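Local coordinates for protein acyl-CoA dehydrogenase (Geobacillus kaustophilus, PDB 2PG0) that probably catalyses the FAD-dependent alpha-beta dehydrogenation of acyl chains carried as thioesters, as in other acyl-CoA dehydrogenases, at residues 27-30 / 35-38. Sequence-based numbering, arbitrary orientation.
Sequences KEAY and DWEK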
ATOM      1  N   LYS A  27     -36.527  -8.315  15.408  1.00 16.29           N
ATOM      2  CA  LYS A  27     -37.061  -8.921  16.628  1.00 16.88           C
ATOM      3  C   LYS A  27     -36.206 -10.085  17.147  1.00 16.53           C
ATOM      4  O   LYS A  27     -35.922 -10.162  18.345  1.00 16.27           O
ATOM      5  CB  LYS A  27     -38.494  -9.399  16.399  1.00 16.28           C
ATOM      6  CG  LYS A  27     -39.115 -10.082  17.621  1.00 17.18           C
ATOM      7  CD  LYS A  27     -40.580 -10.426  17.417  1.00 17.35           C
ATOM      8  CE  LYS A  27     -40.778 -11.549  16.406  1.00 17.81           C
ATOM      9  NZ  LYS A  27     -42.235 -11.811  16.178  1.00 17.46           N
ATOM     10  N   GLU A  28     -35.807 -10.979  16.239  1.00 16.30           N
ATOM     11  CA  GLU A  28     -35.226 -12.276  16.609  1.00 16.37           C
ATOM     12  C   GLU A  28     -33.701 -12.349  16.678  1.00 16.38           C
ATOM     13  O   GLU A  28     -33.158 -13.265  17.312  1.00 16.30           O
ATOM     14  CB  GLU A  28     -35.723 -13.377  15.667  1.00 16.86           C
ATOM     15  CG  GLU A  28     -37.231 -13.602  15.672  1.00 16.61           C
ATOM     16  CD  GLU A  28     -37.743 -14.282  16.939  1.00 19.78           C
ATOM     17  OE1 GLU A  28     -36.943 -14.565  17.853  1.00 21.01           O
ATOM     18  OE2 GLU A  28     -38.958 -14.547  17.011  1.00 19.33           O
ATOM     19  N   ALA A  29     -33.018 -11.404  16.045  1.00 15.81           N
ATOM     20  CA  ALA A  29     -31.560 -11.504  15.895  1.00 15.97           C
ATOM     21  C   ALA A  29     -30.797 -10.319  16.472  1.00 16.12           C
ATOM     22  O   ALA A  29     -29.926 -10.494  17.332  1.00 16.29           O
ATOM     23  CB  ALA A  29     -31.194 -11.728  14.423  1.00 15.85           C
ATOM     24  N   TYR A  30     -31.116  -9.115  15.997  1.00 15.83           N
ATOM     25  CA  TYR A  30     -30.396  -7.913  16.415  1.00 16.02           C
ATOM     26  C   TYR A  30     -30.302  -7.750  17.947  1.00 16.59           C
ATOM     27  O   TYR A  30     -29.208  -7.517  18.478  1.00 16.09           O
ATOM     28  CB  TYR A  30     -31.006  -6.658  15.772  1.00 15.66           C
ATOM     29  CG  TYR A  30     -30.572  -6.394  14.348  1.00 15.48           C
ATOM     30  CD1 TYR A  30     -31.406  -6.717  13.272  1.00 13.91           C
ATOM     31  CD2 TYR A  30     -29.341  -5.803  14.074  1.00 14.34           C
ATOM     32  CE1 TYR A  30     -31.021  -6.454  11.964  1.00 15.69           C
ATOM     33  CE2 TYR A  30     -28.943  -5.547  12.769  1.00 15.35           C
ATOM     34  CZ  TYR A  30     -29.788  -5.877  11.720  1.00 15.29           C
ATOM     35  OH  TYR A  30     -29.413  -5.621  10.428  1.00 16.03           O
ATOM     36  N   ASP A  35     -25.900 -11.639  23.396  1.00 18.51           N
ATOM     37  CA  ASP A  35     -26.106 -12.788  24.287  1.00 19.19           C
ATOM     38  C   ASP A  35     -25.619 -14.096  23.662  1.00 18.42           C
ATOM     39  O   ASP A  35     -25.044 -14.949  24.345  1.00 17.94           O
ATOM     40  CB  ASP A  35     -27.584 -12.922  24.655  1.00 20.11           C
ATOM     41  CG  ASP A  35     -28.016 -11.932  25.711  1.00 23.46           C
ATOM     42  OD1 ASP A  35     -27.138 -11.277  26.317  1.00 27.81           O
ATOM     43  OD2 ASP A  35     -29.245 -11.817  25.947  1.00 28.61           O
ATOM     44  N   TRP A  36     -25.856 -14.246  22.365  1.00 17.65           N
ATOM     45  CA  TRP A  36     -25.417 -15.432  21.647  1.00 17.45           C
ATOM     46  C   TRP A  36     -23.893 -15.538  21.670  1.00 17.12           C
ATOM     47  O   TRP A  36     -23.339 -16.621  21.851  1.00 16.73           O
ATOM     48  CB  TRP A  36     -25.887 -15.384  20.205  1.00 17.36           C
ATOM     49  CG  TRP A  36     -27.363 -15.431  20.002  1.00 17.82           C
ATOM     50  CD1 TRP A  36     -28.325 -15.784  20.912  1.00 17.53           C
ATOM     51  CD2 TRP A  36     -28.046 -15.148  18.780  1.00 17.84           C
ATOM     52  NE1 TRP A  36     -29.574 -15.716  20.328  1.00 17.94           N
ATOM     53  CE2 TRP A  36     -29.428 -15.338  19.017  1.00 18.68           C
ATOM     54  CE3 TRP A  36     -27.623 -14.751  17.504  1.00 18.24           C
ATOM     55  CZ2 TRP A  36     -30.390 -15.142  18.022  1.00 18.42           C
ATOM     56  CZ3 TRP A  36     -28.581 -14.558  16.516  1.00 18.62           C
ATOM     57  CH2 TRP A  36     -29.946 -14.753  16.783  1.00 18.03           C
ATOM     58  N   GLU A  37     -23.226 -14.404  21.486  1.00 17.15           N
ATOM     59  CA  GLU A  37     -21.768 -14.371  21.533  1.00 17.68           C
ATOM     60  C   GLU A  37     -21.237 -14.784  22.898  1.00 18.24           C
ATOM     61  O   GLU A  37     -20.263 -15.537  22.990  1.00 18.10           O
ATOM     62  CB  GLU A  37     -21.255 -12.993  21.153  1.00 17.68           C
ATOM     63  CG  GLU A  37     -21.477 -12.674  19.705  1.00 18.13           C
ATOM     64  CD  GLU A  37     -20.611 -11.541  19.269  1.00 21.34           C
ATOM     65  OE1 GLU A  37     -20.817 -10.417  19.781  1.00 22.27           O
ATOM     66  OE2 GLU A  37     -19.709 -11.786  18.435  1.00 21.40           O
ATOM     67  N   LYS A  38     -21.893 -14.299  23.949  1.00 19.03           N
ATOM     68  CA  LYS A  38     -21.554 -14.661  25.326  1.00 19.99           C
ATOM     69  C   LYS A  38     -21.675 -16.159  25.576  1.00 20.17           C
ATOM     70  O   LYS A  38     -20.815 -16.751  26.229  1.00 20.50           O
ATOM     71  CB  LYS A  38     -22.456 -13.915  26.309  1.00 20.40           C
ATOM     72  CG  LYS A  38     -22.149 -12.447  26.466  1.00 23.17           C
ATOM     73  CD  LYS A  38     -23.129 -11.835  27.452  1.00 27.77           C
ATOM     74  CE  LYS A  38     -22.826 -10.376  27.720  1.00 29.86           C
ATOM     75  NZ  LYS A  38     -23.765  -9.847  28.754  1.00 32.81           N
TER
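Helix 12-28 ends at Glu28, Ala29 is the first residue past it, and the short helix 33-39 comes near through Trp36, with 9.3 Å between the CA atoms of Ala29 and Trp36. The indole of Trp36 does most of the bridging. The CB of Trp36 is directed at the 27-30 segment, and CG lies beside the backbone N, anti to the carbonyl carbon (chi1 -65°). This sends the six-membered ring of the indole to the end of the first helix. Its CH2 packs 3.7 Å from Ala29 CA and 4.0 Å from Ala29 CB. The neighbouring CZ2 lies 3.4 Å from Glu28 O, and CH2 is 3.6 Å from the same Glu28 O. Both the oxygen and Ala29 CA meet the indole obliquely. The ring thus packs just where the helix stops.

Phe46 of helix 44-52 stacks edge-to-face with Trp36, and Ile42, Pro43 and Ala212 also touch the Trp36 side chain. Ala29 further packs on Phe46 and on Val84 of helix 71-84. The carboxylate of Glu28 takes no part; its OE1 forms a salt bridge with Lys49 NZ.

No hydrogen bond links the two segments. Buried van der Waals packing of the indole joins consecutive helices of the N-terminal domain across a short connection, and Glu28 contributes its backbone oxygen to it while its carboxylate pairs with Lys49 on helix 44-52.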